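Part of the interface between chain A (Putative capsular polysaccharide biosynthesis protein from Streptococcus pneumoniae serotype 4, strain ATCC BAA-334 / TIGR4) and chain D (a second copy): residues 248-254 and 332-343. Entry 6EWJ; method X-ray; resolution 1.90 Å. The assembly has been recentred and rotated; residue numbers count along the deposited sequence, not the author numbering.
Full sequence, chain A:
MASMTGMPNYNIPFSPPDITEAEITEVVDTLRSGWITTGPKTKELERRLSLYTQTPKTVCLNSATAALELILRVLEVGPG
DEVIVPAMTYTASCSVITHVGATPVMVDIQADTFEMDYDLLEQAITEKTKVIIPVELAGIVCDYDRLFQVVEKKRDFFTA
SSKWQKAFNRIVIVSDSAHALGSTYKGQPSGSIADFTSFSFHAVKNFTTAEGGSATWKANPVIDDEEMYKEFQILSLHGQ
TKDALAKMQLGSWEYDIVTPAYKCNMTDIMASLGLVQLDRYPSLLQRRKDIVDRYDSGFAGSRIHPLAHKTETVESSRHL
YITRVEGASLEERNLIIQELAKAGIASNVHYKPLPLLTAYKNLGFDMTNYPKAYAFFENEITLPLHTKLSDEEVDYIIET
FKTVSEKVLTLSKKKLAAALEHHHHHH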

# COMPACT_ATOMS: atom_id res chain seq x y z
N MET A 248 -26.98 6.51 -6.00
CA MET A 248 -27.99 7.56 -6.16
C MET A 248 -28.76 7.83 -4.86
O MET A 248 -29.34 8.90 -4.68
CB MET A 248 -28.96 7.16 -7.25
CG MET A 248 -29.95 8.25 -7.63
SD MET A 248 -30.95 7.74 -9.06
CE MET A 248 -29.72 8.05 -10.34
N GLN A 249 -28.82 6.82 -4.01
CA GLN A 249 -29.52 6.93 -2.75
C GLN A 249 -28.83 7.96 -1.87
O GLN A 249 -27.63 8.13 -1.94
CB GLN A 249 -29.62 5.57 -2.09
CG GLN A 249 -30.71 4.75 -2.76
CD GLN A 249 -30.78 3.33 -2.27
OE1 GLN A 249 -29.74 2.66 -2.10
NE2 GLN A 249 -31.98 2.85 -2.02
N LEU A 250 -29.62 8.64 -1.04
CA LEU A 250 -29.07 9.62 -0.11
C LEU A 250 -28.09 8.96 0.85
O LEU A 250 -27.07 9.52 1.17
CB LEU A 250 -30.18 10.28 0.71
CG LEU A 250 -30.77 11.62 0.34
CD1 LEU A 250 -31.75 12.04 1.44
CD2 LEU A 250 -29.71 12.69 0.11
N GLY A 251 -28.47 7.78 1.36
CA GLY A 251 -27.60 6.94 2.21
C GLY A 251 -26.98 5.85 1.38
O GLY A 251 -27.66 4.87 1.08
N SER A 252 -25.73 6.04 0.93
CA SER A 252 -25.08 5.15 -0.02
C SER A 252 -24.13 4.20 0.68
O SER A 252 -22.95 4.09 0.29
CB SER A 252 -24.29 5.96 -1.09
OG SER A 252 -25.12 6.70 -1.92
N TRP A 253 -24.63 3.47 1.66
CA TRP A 253 -23.77 2.55 2.44
C TRP A 253 -23.45 1.25 1.67
O TRP A 253 -22.40 0.72 1.83
CB TRP A 253 -24.42 2.24 3.83
CG TRP A 253 -25.68 1.48 3.72
CD1 TRP A 253 -26.93 1.99 3.59
CD2 TRP A 253 -25.82 0.05 3.72
NE1 TRP A 253 -27.84 0.98 3.47
CE2 TRP A 253 -27.20 -0.22 3.58
CE3 TRP A 253 -24.91 -1.03 3.80
CZ2 TRP A 253 -27.71 -1.53 3.51
CZ3 TRP A 253 -25.42 -2.33 3.75
CH2 TRP A 253 -26.83 -2.56 3.61
N GLU A 254 -24.38 0.74 0.88
CA GLU A 254 -24.28 -0.63 0.40
C GLU A 254 -23.22 -0.83 -0.69
O GLU A 254 -23.15 -0.07 -1.64
CB GLU A 254 -25.64 -1.17 -0.01
CG GLU A 254 -25.62 -2.67 0.00
CD GLU A 254 -26.93 -3.31 -0.29
OE1 GLU A 254 -27.94 -2.59 -0.41
OE2 GLU A 254 -26.90 -4.56 -0.42
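Chain D (332-343) ERNLIIQELAKA

Chain D meets this part of chain A with a single helix, residues 332 to 342, which begins earlier in its chain; the i to i+4 backbone bonds are regular, from Ile D336 N to Glu D332 O at 3.0 Å through Lys D342 N to Gln D338 O at 3.0 Å, and Ala D343 is the first residue to leave helical phi/psi. Chain A answers with an irregular segment. Gln A249, at phi/psi -65/149, is the first residue after a helix to leave helical values, and the residues after it form no regular structure. The contact runs antiparallel in sequence: Leu A250 lies by the C-terminal end of the helix, at Ala D341 and Lys D342, whereas Trp A253 reaches back to Arg D333 and Asn D334. The two backbones are nearest at Gly A251 and Gln D338, with their CA atoms 5.6 Å apart.

Met A248 stays out of reach. Gln A249 makes a peripheral contact, its CB 3.8 Å from Gln D338 OE1. Leu A250 packs more extensively: its CB is 3.8 Å from Ala D341 CB, and its CD1 lies 3.8 Å from Ala D341 O and 3.9 Å from Lys D342 CG.

Gly A251 is the polar centre. Gly A251 N donates to Gln D338 OE1 (3.1 Å, 159° at the hydrogen), and Gly A251 O accepts from Gln D338 NE2 (2.8 Å, 174°), so one carboxamide pairs with both backbone groups of one residue. The CB of Gln D338 points sideways, but chi1 and chi2, both m, bring its end to the glycine. Gly A251 leaves little space for a side chain: an ideal CB would fall 3.2 Å from Gln D338 NE2 and 3.3 Å from Ile D337 CG2, both tight.

Ser A252 points away and makes no contact with the helix. Trp A253 (chi1 66°, p) turns toward it and has the largest covered area of the chain A residues. Ile D337 CD1 sits over one face of the indole, 4.0 Å from the centroid of the five-membered ring and 26° off its normal, a CH-pi contact; Ile D337 CG2 adds an apolar approach of 3.7 Å to Trp A253 CD1. At the ring edge, Asn D334 OD1 is 3.5 Å from Trp A253 CZ2. Asn D334 OD1 also accepts from Arg D333 NE at 2.8 Å, which ties the two helix side chains together beside the indole. Water 1 bridges the chains: it accepts from Trp A253 NE1 (2.8 Å) and Gln D338 NE2 (2.8 Å) and donates to Asn D334 O (2.9 Å). Glu A254 lies beyond contact, its OE1 5.2 Å from Asn D334 ND2.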

# COMPACT_ATOMS: atom_id res chain seq x y z
N GLU D 332 -36.90 -3.24 6.40
CA GLU D 332 -37.25 -2.18 7.33
C GLU D 332 -35.98 -1.47 7.80
O GLU D 332 -35.99 -0.25 7.88
CB GLU D 332 -38.06 -2.74 8.51
CG GLU D 332 -39.47 -3.19 8.12
CD GLU D 332 -40.16 -4.00 9.21
OE1 GLU D 332 -39.47 -4.64 10.03
OE2 GLU D 332 -41.40 -4.02 9.24
N ARG D 333 -34.90 -2.22 8.05
CA ARG D 333 -33.61 -1.61 8.41
C ARG D 333 -33.13 -0.66 7.26
O ARG D 333 -32.73 0.47 7.54
CB ARG D 333 -32.52 -2.65 8.64
CG ARG D 333 -31.23 -2.06 9.24
CD ARG D 333 -30.24 -1.44 8.24
NE ARG D 333 -30.00 -2.37 7.15
CZ ARG D 333 -29.18 -3.41 7.22
NH1 ARG D 333 -28.44 -3.65 8.31
NH2 ARG D 333 -29.09 -4.23 6.17
N ASN D 334 -33.24 -1.13 6.03
CA ASN D 334 -32.78 -0.33 4.89
C ASN D 334 -33.60 0.96 4.78
O ASN D 334 -33.03 2.04 4.63
CB ASN D 334 -32.80 -1.11 3.60
CG ASN D 334 -31.83 -2.29 3.61
OD1 ASN D 334 -30.95 -2.42 4.47
ND2 ASN D 334 -32.04 -3.20 2.67
N LEU D 335 -34.93 0.85 4.96
CA LEU D 335 -35.81 2.04 4.97
C LEU D 335 -35.40 3.02 6.07
O LEU D 335 -35.29 4.22 5.81
CB LEU D 335 -37.30 1.67 5.07
CG LEU D 335 -38.36 2.80 5.04
CD1 LEU D 335 -38.15 3.79 3.87
CD2 LEU D 335 -39.78 2.25 4.98
N ILE D 336 -35.15 2.52 7.28
CA ILE D 336 -34.73 3.38 8.40
C ILE D 336 -33.46 4.16 8.09
O ILE D 336 -33.39 5.36 8.36
CB ILE D 336 -34.59 2.56 9.75
CG1 ILE D 336 -35.97 2.10 10.25
CG2 ILE D 336 -33.95 3.42 10.84
CD1 ILE D 336 -35.93 1.02 11.35
N ILE D 337 -32.51 3.54 7.43
CA ILE D 337 -31.29 4.26 7.05
C ILE D 337 -31.61 5.40 6.06
O ILE D 337 -31.13 6.51 6.22
CB ILE D 337 -30.27 3.32 6.45
CG1 ILE D 337 -29.65 2.51 7.56
CG2 ILE D 337 -29.20 4.09 5.67
CD1 ILE D 337 -28.78 1.41 7.05
N GLN D 338 -32.42 5.12 5.07
CA GLN D 338 -32.82 6.17 4.12
C GLN D 338 -33.65 7.31 4.76
O GLN D 338 -33.51 8.49 4.40
CB GLN D 338 -33.53 5.57 2.89
CG GLN D 338 -32.70 4.54 2.12
CD GLN D 338 -31.31 5.06 1.74
OE1 GLN D 338 -31.17 6.19 1.27
NE2 GLN D 338 -30.30 4.24 1.88
N GLU D 339 -34.47 6.99 5.75
CA GLU D 339 -35.19 8.02 6.50
C GLU D 339 -34.24 8.84 7.36
O GLU D 339 -34.50 10.01 7.62
CB GLU D 339 -36.25 7.38 7.43
CG GLU D 339 -37.49 6.92 6.69
CD GLU D 339 -38.34 8.09 6.20
OE1 GLU D 339 -38.50 9.09 6.94
OE2 GLU D 339 -38.89 7.98 5.10
N LEU D 340 -33.22 8.18 7.95
CA LEU D 340 -32.23 8.92 8.75
C LEU D 340 -31.52 9.92 7.84
O LEU D 340 -31.30 11.08 8.20
CB LEU D 340 -31.22 7.98 9.40
CG LEU D 340 -31.69 7.23 10.64
CD1 LEU D 340 -30.69 6.18 11.08
CD2 LEU D 340 -31.96 8.21 11.76
N ALA D 341 -31.25 9.46 6.64
CA ALA D 341 -30.58 10.30 5.65
C ALA D 341 -31.43 11.51 5.22
O ALA D 341 -30.90 12.61 5.11
CB ALA D 341 -30.17 9.45 4.42
N LYS D 342 -32.72 11.32 5.02
CA LYS D 342 -33.64 12.46 4.75
C LYS D 342 -33.70 13.47 5.89
O LYS D 342 -34.01 14.63 5.67
CB LYS D 342 -35.03 11.98 4.43
CG LYS D 342 -35.15 11.28 3.11
CD LYS D 342 -36.57 10.84 2.85
CE LYS D 342 -36.64 9.79 1.75
NZ LYS D 342 -37.94 9.07 1.84
N ALA D 343 -33.41 13.01 7.12
CA ALA D 343 -33.39 13.85 8.31
C ALA D 343 -32.01 14.44 8.57
O ALA D 343 -31.77 15.03 9.62
CB ALA D 343 -33.89 13.04 9.52
O HOH W 1 -30.50 1.79 3.32